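Local coordinates for protein thiosulfate reductase (PDB 2VPZ) that binds a [4Fe-4S] cluster, molybdenum and molybdopterin guanine dinucleotide, and probably works as an oxidoreductase that reduces polysulfide or thiosulfate, at residues A[49-54]-A[68-74]; A[63-67]-A[78-83]; A[175-179]-A[189-193]. All coordinates share one frame; numbering follows the deposited sequence.

Interaction 1: A[49-54]-A[68-74]; sequences WRCGIV and YEANPKS. With SF4 (iron/sulfur cluster), chain G.
Lys73 places its amine over one face of the Trp49 indole in a cation-pi contact. NZ stands 3.6 Å from the centroid of the five-membered ring, only 3° off the ring normal. The chain runs nearly straight from CB and then bends at its last torsion (chi4 -90°). That bend sets NZ above the ring and beside the backbone carbonyl of Trp49. Lys73 NZ gives a weak hydrogen bond to Trp49 O at 2.9 Å. NZ is modelled too close to His192, so both the cation-pi contact and the bond are less sure. The aliphatic part of Lys73 packs along the backbone from Trp49 to Cys51.

This backbone carries a ligand of the cluster. Cys51 SG binds FE1 of the iron-sulfur cluster at 2.2 Å, and SG also lies in the plane of the Trp49 ring, at its edge. With Cys44, Cys47 and Cys79 it makes the four-cysteine site of the iron-sulfur domain of molybdopterin oxidoreductases. Trp49 CB sits 3.8 Å from the cluster sulfide S4.

Further along, Ser74 OG donates to Gly52 O in the carbonyl plane, at a modelled 2.5 Å that is doubtfully short. The absence of a side chain at Gly52 lets Asn71 come close, with Asn71 CG 3.6 Å from Gly52 CA. Tyr68 turns one ring edge to Ile53 N, and Asn71 CB lies over the centre of one face of that ring. Val54 CG2 touches Tyr68 CD2 at 4.0 Å.

Outer residues hold the rings. Thr217 bonds Trp49 NE1, and Thr563 bonds the Tyr68 hydroxyl. The contact presses the loop between strand 62-67 and helix 80-84 against the start of strand 52-57. Strand 38-43 flanks that start, and helix 216-227 and strand 501-503 touch the loop.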
loop_
_atom_site.group_PDB
_atom_site.type_symbol
_atom_site.label_atom_id
_atom_site.label_comp_id
_atom_site.label_asym_id
_atom_site.label_seq_id
_atom_site.Cartn_x
_atom_site.Cartn_y
_atom_site.Cartn_z
ATOM N N TRP A 49 33.432 -1.236 -21.668
ATOM C CA TRP A 49 33.305 -2.386 -20.751
ATOM C C TRP A 49 33.565 -3.705 -21.526
ATOM O O TRP A 49 33.985 -4.715 -20.939
ATOM C CB TRP A 49 31.942 -2.394 -20.074
ATOM C CG TRP A 49 31.857 -3.210 -18.771
ATOM C CD1 TRP A 49 31.140 -4.358 -18.571
ATOM C CD2 TRP A 49 32.432 -2.877 -17.481
ATOM N NE1 TRP A 49 31.238 -4.754 -17.262
ATOM C CE2 TRP A 49 32.019 -3.873 -16.568
ATOM C CE3 TRP A 49 33.247 -1.828 -17.016
ATOM C CZ2 TRP A 49 32.412 -3.875 -15.208
ATOM C CZ3 TRP A 49 33.642 -1.826 -15.648
ATOM C CH2 TRP A 49 33.219 -2.846 -14.775
ATOM N N ARG A 50 33.295 -3.648 -22.832
ATOM C CA ARG A 50 33.455 -4.722 -23.816
ATOM C C ARG A 50 32.752 -6.074 -23.447
ATOM O O ARG A 50 33.382 -7.130 -23.425
ATOM C CB ARG A 50 34.962 -4.887 -24.151
ATOM C CG ARG A 50 35.655 -3.613 -24.815
ATOM C CD ARG A 50 37.218 -3.675 -24.952
ATOM N NE ARG A 50 37.935 -2.735 -24.088
ATOM C CZ ARG A 50 38.486 -1.577 -24.448
ATOM N NH1 ARG A 50 38.436 -1.154 -25.704
ATOM N NH2 ARG A 50 39.085 -0.793 -23.531
ATOM N N CYS A 51 31.443 -6.033 -23.166
ATOM C CA CYS A 51 30.657 -7.236 -22.818
ATOM C C CYS A 51 30.629 -8.231 -24.002
ATOM O O CYS A 51 30.621 -7.820 -25.176
ATOM C CB CYS A 51 29.188 -6.889 -22.405
ATOM S SG CYS A 51 28.961 -5.581 -21.142
ATOM N N GLY A 52 30.656 -9.524 -23.672
ATOM C CA GLY A 52 30.570 -10.594 -24.645
ATOM C C GLY A 52 29.087 -10.746 -24.993
ATOM O O GLY A 52 28.245 -10.814 -24.088
ATOM N N ILE A 53 28.769 -10.786 -26.284
ATOM C CA ILE A 53 27.403 -10.878 -26.799
ATOM C C ILE A 53 27.222 -11.844 -27.983
ATOM O O ILE A 53 28.187 -12.232 -28.642
ATOM C CB ILE A 53 26.894 -9.455 -27.311
ATOM C CG1 ILE A 53 27.823 -8.889 -28.367
ATOM C CG2 ILE A 53 26.745 -8.469 -26.126
ATOM C CD1 ILE A 53 27.216 -7.951 -29.394
ATOM N N VAL A 54 25.982 -12.263 -28.238
ATOM C CA VAL A 54 25.681 -13.102 -29.410
ATOM C C VAL A 54 24.920 -12.130 -30.347
ATOM O O VAL A 54 24.057 -11.406 -29.856
ATOM C CB VAL A 54 24.744 -14.309 -29.104
ATOM C CG1 VAL A 54 24.396 -15.033 -30.429
ATOM C CG2 VAL A 54 25.400 -15.270 -28.103
ATOM N N TYR A 68 25.366 -13.561 -22.904
ATOM C CA TYR A 68 25.437 -15.046 -22.795
ATOM C C TYR A 68 26.040 -15.497 -21.432
ATOM O O TYR A 68 26.961 -14.862 -20.934
ATOM C CB TYR A 68 26.077 -15.750 -24.052
ATOM C CG TYR A 68 27.552 -15.553 -24.427
ATOM C CD1 TYR A 68 28.533 -16.520 -24.123
ATOM C CD2 TYR A 68 27.950 -14.437 -25.177
ATOM C CE1 TYR A 68 29.884 -16.376 -24.571
ATOM C CE2 TYR A 68 29.284 -14.280 -25.623
ATOM C CZ TYR A 68 30.252 -15.254 -25.317
ATOM O OH TYR A 68 31.543 -15.078 -25.748
ATOM N N GLU A 69 25.474 -16.568 -20.862
ATOM C CA GLU A 69 25.834 -17.094 -19.548
ATOM C C GLU A 69 27.344 -17.266 -19.188
ATOM O O GLU A 69 27.846 -16.543 -18.346
ATOM C CB GLU A 69 24.962 -18.361 -19.220
ATOM C CG GLU A 69 23.385 -18.121 -19.176
ATOM C CD GLU A 69 22.850 -17.521 -17.847
ATOM O OE1 GLU A 69 23.526 -17.721 -16.809
ATOM O OE2 GLU A 69 21.746 -16.890 -17.846
ATOM N N ALA A 70 28.097 -18.130 -19.848
ATOM C CA ALA A 70 29.553 -18.300 -19.576
ATOM C C ALA A 70 30.362 -16.982 -19.507
ATOM O O ALA A 70 31.183 -16.801 -18.607
ATOM C CB ALA A 70 30.211 -19.262 -20.631
ATOM N N ASN A 71 30.148 -16.067 -20.451
ATOM C CA ASN A 71 30.855 -14.773 -20.439
ATOM C C ASN A 71 30.728 -14.093 -19.044
ATOM O O ASN A 71 29.632 -13.767 -18.606
ATOM C CB ASN A 71 30.333 -13.811 -21.519
ATOM C CG ASN A 71 31.209 -12.581 -21.700
ATOM O OD1 ASN A 71 32.320 -12.670 -22.231
ATOM N ND2 ASN A 71 30.737 -11.431 -21.203
ATOM N N PRO A 72 31.873 -13.897 -18.318
ATOM C CA PRO A 72 31.858 -13.244 -16.991
ATOM C C PRO A 72 31.364 -11.773 -16.901
ATOM O O PRO A 72 31.152 -11.243 -15.808
ATOM C CB PRO A 72 33.285 -13.384 -16.456
ATOM C CG PRO A 72 33.936 -14.462 -17.326
ATOM C CD PRO A 72 33.205 -14.416 -18.657
ATOM N N LYS A 73 31.226 -11.112 -18.043
ATOM C CA LYS A 73 30.763 -9.718 -18.102
ATOM C C LYS A 73 29.238 -9.595 -18.279
ATOM O O LYS A 73 28.560 -9.013 -17.442
ATOM C CB LYS A 73 31.511 -8.935 -19.201
ATOM C CG LYS A 73 32.975 -8.620 -18.888
ATOM C CD LYS A 73 33.503 -7.529 -19.793
ATOM C CE LYS A 73 34.845 -6.966 -19.323
ATOM N NZ LYS A 73 34.682 -5.813 -18.382
ATOM N N SER A 74 28.684 -10.163 -19.345
ATOM C CA SER A 74 27.231 -10.088 -19.539
ATOM C C SER A 74 26.407 -11.103 -18.704
ATOM O O SER A 74 25.370 -10.738 -18.134
ATOM C CB SER A 74 26.853 -10.197 -21.025
ATOM O OG SER A 74 27.552 -11.202 -21.695
HETATM FE FE1 SF4 G . 28.452 -3.647 -22.128
HETATM FE FE2 SF4 G . 26.418 -1.803 -22.000
HETATM FE FE3 SF4 G . 28.991 -1.038 -22.590
HETATM FE FE4 SF4 G . 27.546 -2.436 -24.447
HETATM S S1 SF4 G . 27.049 -0.333 -23.653
HETATM S S2 SF4 G . 29.757 -2.813 -23.843
HETATM S S3 SF4 G . 26.339 -3.826 -23.084
HETATM S S4 SF4 G . 28.252 -1.940 -20.583
#

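Interaction 2: A[63-67]-A[78-83]; sequences YKVEG and LCPRGQ. With SF4 (iron/sulfur cluster), chain G; MGD (2-amino-5,6-dimercapto-7-methyl-3,7,8a,9-tetrahydro-8-oxa-1,3,9,10-tetraaza-anthracen-4-one guanosine dinucleotide), chain I.
The Gln83 amide and the Glu66 carboxylate meet across this contact with their planes 60° apart. The guanidinium of Arg81 is sandwiched between two cofactors. On one face, C19 of the molybdopterin guanine dinucleotide lies over the centre, 3.4 Å above the plane. On the opposite face, the cluster sulfide S1 sits 3.3 Å from the plane, displaced toward the rim. A bend at chi3 (-51°) turns the end of Arg81 into this gap. The arrangement is consistent with an electron path between cluster and pterin. Thr630 bonds Arg81 NH1.

Cys79 SG binds FE2 of the cluster at 2.3 Å. The same residue is the N-cap of the helix, and its SG accepts a weak bond from Gly82 N. Leu78 CD1 lies 3.8 Å from the sulfide S3. The other methyl of Leu78, CD2, lies 3.9 Å from Glu66 CA, so Leu78 sits between cluster and strand.

The strand and the helix are also joined through water. Val65 N donates to one water at 3.3 Å, and that water donates to Gln83 O at 2.9 Å. Beside it, Lys64 NZ forms a salt bridge with Glu66 OE1 at 2.7 Å. The amine approaches from the syn side, 30° out of the carboxylate plane. The end of Gln83 packs against this charged pair.

A chain of another protein adjoins this contact, and one of its polar side chains bonds Leu78 O. Strand 62-67, an outermost strand of the three-stranded antiparallel sheet, here packs against the start of helix 80-84. Ile53 of neighbouring strand 52-57 touches both Val65 and Leu78.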
loop_
_atom_site.group_PDB
_atom_site.type_symbol
_atom_site.label_atom_id
_atom_site.label_comp_id
_atom_site.label_asym_id
_atom_site.label_seq_id
_atom_site.Cartn_x
_atom_site.Cartn_y
_atom_site.Cartn_z
ATOM N N TYR A 63 19.534 -7.853 -36.315
ATOM C CA TYR A 63 18.241 -7.470 -35.733
ATOM C C TYR A 63 18.159 -7.472 -34.201
ATOM O O TYR A 63 17.397 -6.694 -33.598
ATOM C CB TYR A 63 17.108 -8.375 -36.276
ATOM C CG TYR A 63 16.661 -8.024 -37.679
ATOM C CD1 TYR A 63 17.141 -8.732 -38.789
ATOM C CD2 TYR A 63 15.804 -6.937 -37.902
ATOM C CE1 TYR A 63 16.783 -8.364 -40.096
ATOM C CE2 TYR A 63 15.439 -6.555 -39.198
ATOM C CZ TYR A 63 15.932 -7.273 -40.297
ATOM O OH TYR A 63 15.598 -6.906 -41.574
ATOM N N LYS A 64 18.955 -8.339 -33.586
ATOM C CA LYS A 64 18.978 -8.541 -32.146
ATOM C C LYS A 64 20.362 -8.980 -31.672
ATOM O O LYS A 64 21.125 -9.646 -32.385
ATOM C CB LYS A 64 17.926 -9.595 -31.753
ATOM C CG LYS A 64 17.592 -9.723 -30.246
ATOM C CD LYS A 64 16.888 -8.470 -29.703
ATOM C CE LYS A 64 16.131 -8.724 -28.394
ATOM N NZ LYS A 64 17.026 -8.766 -27.201
ATOM N N VAL A 65 20.682 -8.597 -30.440
ATOM C CA VAL A 65 21.956 -8.917 -29.811
ATOM C C VAL A 65 21.615 -9.379 -28.384
ATOM O O VAL A 65 20.633 -8.932 -27.800
ATOM C CB VAL A 65 22.861 -7.637 -29.800
ATOM C CG1 VAL A 65 22.985 -7.108 -28.376
ATOM C CG2 VAL A 65 24.234 -7.943 -30.428
ATOM N N GLU A 66 22.400 -10.265 -27.800
ATOM C CA GLU A 66 22.042 -10.700 -26.460
ATOM C C GLU A 66 23.268 -11.062 -25.587
ATOM O O GLU A 66 24.336 -11.360 -26.121
ATOM C CB GLU A 66 21.063 -11.890 -26.568
ATOM C CG GLU A 66 19.923 -11.967 -25.507
ATOM C CD GLU A 66 18.649 -11.127 -25.834
ATOM O OE1 GLU A 66 18.110 -11.263 -26.962
ATOM O OE2 GLU A 66 18.190 -10.364 -24.943
ATOM N N GLY A 67 23.163 -10.985 -24.261
ATOM C CA GLY A 67 24.299 -11.385 -23.465
ATOM C C GLY A 67 24.354 -12.915 -23.487
ATOM O O GLY A 67 23.484 -13.517 -24.117
ATOM N N LEU A 78 22.182 -7.520 -20.570
ATOM C CA LEU A 78 22.686 -6.418 -21.384
ATOM C C LEU A 78 22.014 -5.088 -20.957
ATOM O O LEU A 78 20.817 -5.069 -20.623
ATOM C CB LEU A 78 22.417 -6.692 -22.892
ATOM C CG LEU A 78 23.540 -6.567 -23.953
ATOM C CD1 LEU A 78 24.814 -7.316 -23.476
ATOM C CD2 LEU A 78 23.076 -7.114 -25.325
ATOM N N CYS A 79 22.773 -3.990 -20.946
ATOM C CA CYS A 79 22.244 -2.678 -20.604
ATOM C C CYS A 79 21.577 -2.096 -21.870
ATOM O O CYS A 79 21.735 -2.645 -22.964
ATOM C CB CYS A 79 23.375 -1.723 -20.123
ATOM S SG CYS A 79 24.365 -0.849 -21.479
ATOM N N PRO A 80 20.820 -0.972 -21.739
ATOM C CA PRO A 80 20.147 -0.319 -22.882
ATOM C C PRO A 80 21.069 0.035 -24.083
ATOM O O PRO A 80 20.717 -0.175 -25.256
ATOM C CB PRO A 80 19.460 0.904 -22.260
ATOM C CG PRO A 80 20.278 1.178 -20.984
ATOM C CD PRO A 80 20.695 -0.184 -20.508
ATOM N N ARG A 81 22.250 0.577 -23.792
ATOM C CA ARG A 81 23.235 0.955 -24.812
ATOM C C ARG A 81 23.718 -0.248 -25.629
ATOM O O ARG A 81 23.979 -0.121 -26.835
ATOM C CB ARG A 81 24.416 1.701 -24.155
ATOM C CG ARG A 81 23.982 3.063 -23.599
ATOM C CD ARG A 81 24.983 3.679 -22.606
ATOM N NE ARG A 81 25.393 2.785 -21.521
ATOM C CZ ARG A 81 26.620 2.305 -21.321
ATOM N NH1 ARG A 81 27.608 2.626 -22.135
ATOM N NH2 ARG A 81 26.843 1.472 -20.304
ATOM N N GLY A 82 23.829 -1.408 -24.983
ATOM C CA GLY A 82 24.246 -2.617 -25.666
ATOM C C GLY A 82 23.162 -3.083 -26.624
ATOM O O GLY A 82 23.442 -3.496 -27.764
ATOM N N GLN A 83 21.903 -2.988 -26.185
ATOM C CA GLN A 83 20.740 -3.378 -26.996
ATOM C C GLN A 83 20.515 -2.491 -28.239
ATOM O O GLN A 83 20.166 -3.000 -29.305
ATOM C CB GLN A 83 19.443 -3.416 -26.161
ATOM C CG GLN A 83 19.357 -4.468 -25.022
ATOM C CD GLN A 83 19.066 -5.901 -25.501
ATOM O OE1 GLN A 83 19.033 -6.844 -24.704
ATOM N NE2 GLN A 83 18.847 -6.065 -26.816
HETATM FE FE1 SF4 G . 28.452 -3.647 -22.128
HETATM FE FE2 SF4 G . 26.418 -1.803 -22.000
HETATM FE FE3 SF4 G . 28.991 -1.038 -22.590
HETATM FE FE4 SF4 G . 27.546 -2.436 -24.447
HETATM S S1 SF4 G . 27.049 -0.333 -23.653
HETATM S S2 SF4 G . 29.757 -2.813 -23.843
HETATM S S3 SF4 G . 26.339 -3.826 -23.084
HETATM S S4 SF4 G . 28.252 -1.940 -20.583
HETATM P PB MGD I . 31.533 10.221 -10.950
HETATM O O1B MGD I . 32.135 11.441 -11.527
HETATM O O2B MGD I . 32.121 9.588 -9.793
HETATM O O3B MGD I . 31.511 9.357 -12.296
HETATM O O3A MGD I . 30.816 7.753 -14.145
HETATM P PA MGD I . 31.359 7.811 -12.666
HETATM O O1A MGD I . 32.621 7.088 -12.756
HETATM O O2A MGD I . 30.398 7.155 -11.793
HETATM O "O5'" MGD I . 30.041 10.482 -10.589
HETATM C "C5'" MGD I . 29.109 11.400 -11.165
HETATM C "C4'" MGD I . 28.433 11.900 -9.898
HETATM O "O4'" MGD I . 29.473 12.644 -9.285
HETATM C "C3'" MGD I . 27.254 12.900 -10.039
HETATM O "O3'" MGD I . 26.127 12.499 -9.218
HETATM C "C2'" MGD I . 27.797 14.249 -9.503
HETATM O "O2'" MGD I . 26.850 14.800 -8.596
HETATM C "C1'" MGD I . 28.929 13.796 -8.614
HETATM N N9 MGD I . 29.852 14.811 -8.037
HETATM C C8 MGD I . 30.226 15.998 -8.611
HETATM N N7 MGD I . 31.078 16.698 -7.809
HETATM C C5 MGD I . 31.238 15.956 -6.683
HETATM C C6 MGD I . 31.936 16.145 -5.394
HETATM O O6 MGD I . 32.635 17.157 -5.273
HETATM N N1 MGD I . 31.863 15.190 -4.469
HETATM C C2 MGD I . 31.097 14.078 -4.637
HETATM N N2 MGD I . 31.046 13.119 -3.646
HETATM N N3 MGD I . 30.411 13.833 -5.796
HETATM C C4 MGD I . 30.440 14.713 -6.834
HETATM C C10 MGD I . 31.500 7.922 -15.368
HETATM C C11 MGD I . 31.779 6.531 -15.840
HETATM O O11 MGD I . 30.529 5.926 -16.202
HETATM C C12 MGD I . 32.919 6.439 -16.887
HETATM S S12 MGD I . 34.423 7.146 -16.623
HETATM C C13 MGD I . 32.785 5.769 -18.088
HETATM S S13 MGD I . 34.114 5.601 -19.140
HETATM C C14 MGD I . 31.472 5.144 -18.482
HETATM N N15 MGD I . 30.707 5.845 -19.445
HETATM C C16 MGD I . 29.348 5.684 -19.533
HETATM C C17 MGD I . 28.459 6.349 -20.551
HETATM O O17 MGD I . 28.977 7.077 -21.444
HETATM N N18 MGD I . 27.108 6.085 -20.553
HETATM C C19 MGD I . 26.602 5.304 -19.565
HETATM N N19 MGD I . 25.293 5.146 -19.553
HETATM N N20 MGD I . 27.306 4.681 -18.561
HETATM C C21 MGD I . 28.667 4.823 -18.558
HETATM N N22 MGD I . 29.434 4.284 -17.623
HETATM C C23 MGD I . 30.684 4.841 -17.223
HETATM O O HOH W 1 19.341 -5.819 -29.409
#

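Interaction 3: A[175-179]-A[189-193]; sequences APREV and IGGHE
A salt-bridge network near the molybdenum site links Arg177 and Glu178 on helix 168-184 to Glu193 in the loop that follows. The side chain of Arg177 is about 8 Å from the metal and about 7 Å from a molybdopterin guanine dinucleotide at the nearest atoms.

Arg177 grips Glu193 end-on. NH1 and NH2 both donate to the one oxygen OE1, at 2.8 Å and 2.6 Å from Glu193 OE1. The oxygen lies at the guanidinium edge, in its plane, while the carboxylate plane is turned 55° from it. NH1 meets the oxygen almost in line with the C-O bond, and NH2 comes from above the carboxylate plane. The Arg177 chain is extended from CG to NE, which carries the guanidinium from the helix to the loop.

The remaining nitrogen faces back. Arg177 NE donates to Glu178 OE1 at 3.0 Å, tilted out of the guanidinium plane. The other oxygen, Glu178 OE2, uses its syn lone pair to accept from Ile189 N at 3.1 Å, and this bond is nearly straight (169°). Glu178 thus ties both the arginine and the loop backbone. Ile189 CG2 covers the centre of one guanidinium face, 3.4 Å above the plane.

Glu193 has a second partner, since its OE2 forms a salt bridge with Arg332 NH1. That same NH1 also bonds Gly191 O, and so sits between two acceptors that approach each other closely.

All three nitrogens of the Arg177 guanidinium are engaged by the two carboxylates, which should limit its rotation. The paired charges should largely balance one another close to the cofactor, and Arg177 probably eases the repulsion between the two glutamates.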
loop_
_atom_site.group_PDB
_atom_site.type_symbol
_atom_site.label_atom_id
_atom_site.label_comp_id
_atom_site.label_asym_id
_atom_site.label_seq_id
_atom_site.Cartn_x
_atom_site.Cartn_y
_atom_site.Cartn_z
ATOM N N ALA A 175 43.388 8.735 -14.594
ATOM C CA ALA A 175 44.738 9.022 -14.104
ATOM C C ALA A 175 44.898 9.207 -12.564
ATOM O O ALA A 175 45.790 8.584 -11.970
ATOM C CB ALA A 175 45.366 10.231 -14.846
ATOM N N PRO A 176 44.073 10.074 -11.915
ATOM C CA PRO A 176 44.223 10.220 -10.471
ATOM C C PRO A 176 44.239 8.946 -9.635
ATOM O O PRO A 176 45.033 8.790 -8.710
ATOM C CB PRO A 176 43.066 11.129 -10.067
ATOM C CG PRO A 176 42.872 12.028 -11.245
ATOM C CD PRO A 176 43.368 11.237 -12.488
ATOM N N ARG A 177 43.337 8.029 -9.945
ATOM C CA ARG A 177 43.251 6.814 -9.182
ATOM C C ARG A 177 44.296 5.747 -9.596
ATOM O O ARG A 177 44.688 4.924 -8.770
ATOM C CB ARG A 177 41.839 6.235 -9.246
ATOM C CG ARG A 177 41.453 5.677 -10.603
ATOM C CD ARG A 177 40.473 4.536 -10.411
ATOM N NE ARG A 177 40.279 3.695 -11.578
ATOM C CZ ARG A 177 39.148 3.072 -11.872
ATOM N NH1 ARG A 177 38.108 3.217 -11.069
ATOM N NH2 ARG A 177 39.054 2.321 -12.959
ATOM N N GLU A 178 44.751 5.763 -10.846
ATOM C CA GLU A 178 45.744 4.776 -11.300
ATOM C C GLU A 178 47.119 5.039 -10.662
ATOM O O GLU A 178 47.842 4.105 -10.290
ATOM C CB GLU A 178 45.861 4.729 -12.839
ATOM C CG GLU A 178 44.620 4.168 -13.575
ATOM C CD GLU A 178 44.053 2.883 -12.951
ATOM O OE1 GLU A 178 42.802 2.753 -12.865
ATOM O OE2 GLU A 178 44.856 1.998 -12.555
ATOM N N VAL A 179 47.454 6.321 -10.549
ATOM C CA VAL A 179 48.699 6.802 -9.946
ATOM C C VAL A 179 48.632 6.481 -8.427
ATOM O O VAL A 179 49.545 5.832 -7.892
ATOM C CB VAL A 179 48.887 8.342 -10.176
ATOM C CG1 VAL A 179 50.097 8.855 -9.394
ATOM C CG2 VAL A 179 49.037 8.636 -11.690
ATOM N N ILE A 189 44.053 -0.475 -10.778
ATOM C CA ILE A 189 42.724 -0.798 -10.254
ATOM C C ILE A 189 42.162 -1.541 -11.502
ATOM O O ILE A 189 41.563 -2.599 -11.346
ATOM C CB ILE A 189 41.890 0.471 -9.750
ATOM C CG1 ILE A 189 42.010 0.567 -8.220
ATOM C CG2 ILE A 189 40.398 0.357 -10.162
ATOM C CD1 ILE A 189 42.178 1.997 -7.669
ATOM N N GLY A 190 42.443 -1.028 -12.710
ATOM C CA GLY A 190 42.035 -1.677 -13.952
ATOM C C GLY A 190 40.712 -1.295 -14.597
ATOM O O GLY A 190 39.984 -0.495 -14.024
ATOM N N GLY A 191 40.398 -1.866 -15.766
ATOM C CA GLY A 191 39.152 -1.610 -16.473
ATOM C C GLY A 191 37.887 -2.256 -15.893
ATOM O O GLY A 191 36.774 -1.732 -16.019
ATOM N N HIS A 192 38.062 -3.427 -15.259
ATOM C CA HIS A 192 36.959 -4.173 -14.597
ATOM C C HIS A 192 37.309 -4.084 -13.097
ATOM O O HIS A 192 37.771 -5.059 -12.527
ATOM C CB HIS A 192 36.917 -5.675 -15.033
ATOM C CG HIS A 192 35.594 -6.360 -14.868
ATOM N ND1 HIS A 192 35.035 -6.645 -13.660
ATOM C CD2 HIS A 192 34.731 -6.823 -15.777
ATOM C CE1 HIS A 192 33.875 -7.239 -13.818
ATOM N NE2 HIS A 192 33.661 -7.356 -15.110
ATOM N N GLU A 193 37.074 -2.924 -12.480
ATOM C CA GLU A 193 37.439 -2.727 -11.082
ATOM C C GLU A 193 37.136 -3.945 -10.166
ATOM O O GLU A 193 35.958 -4.397 -10.074
ATOM C CB GLU A 193 36.927 -1.346 -10.532
ATOM C CG GLU A 193 35.716 -0.654 -11.259
ATOM C CD GLU A 193 36.012 0.220 -12.521
ATOM O OE1 GLU A 193 36.687 1.269 -12.419
ATOM O OE2 GLU A 193 35.521 -0.132 -13.623
#

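In the fold
From the N terminus, segment 49-54 comes first and leads into strand 52-57. The chain turns back through strand 62-67, and interaction 1 closes the excursion when the loop 68-74 returns to 49-54. Interaction 2 opens at 63-67, before that closure, and ends at 78-83, so the two contacts cross. They adjoin in the sheet, where Val54 N probably bonds Glu66 O at 2.8 Å, and both touch the iron-sulfur cluster. Interaction 3 follows later and closes the short path from within helix 168-184, over its last turn, to loop 189-193. It does not touch interaction 2. It does meet interaction 1, where the rings of His192 and Trp49 pack, joining the cluster region to the molybdenum site.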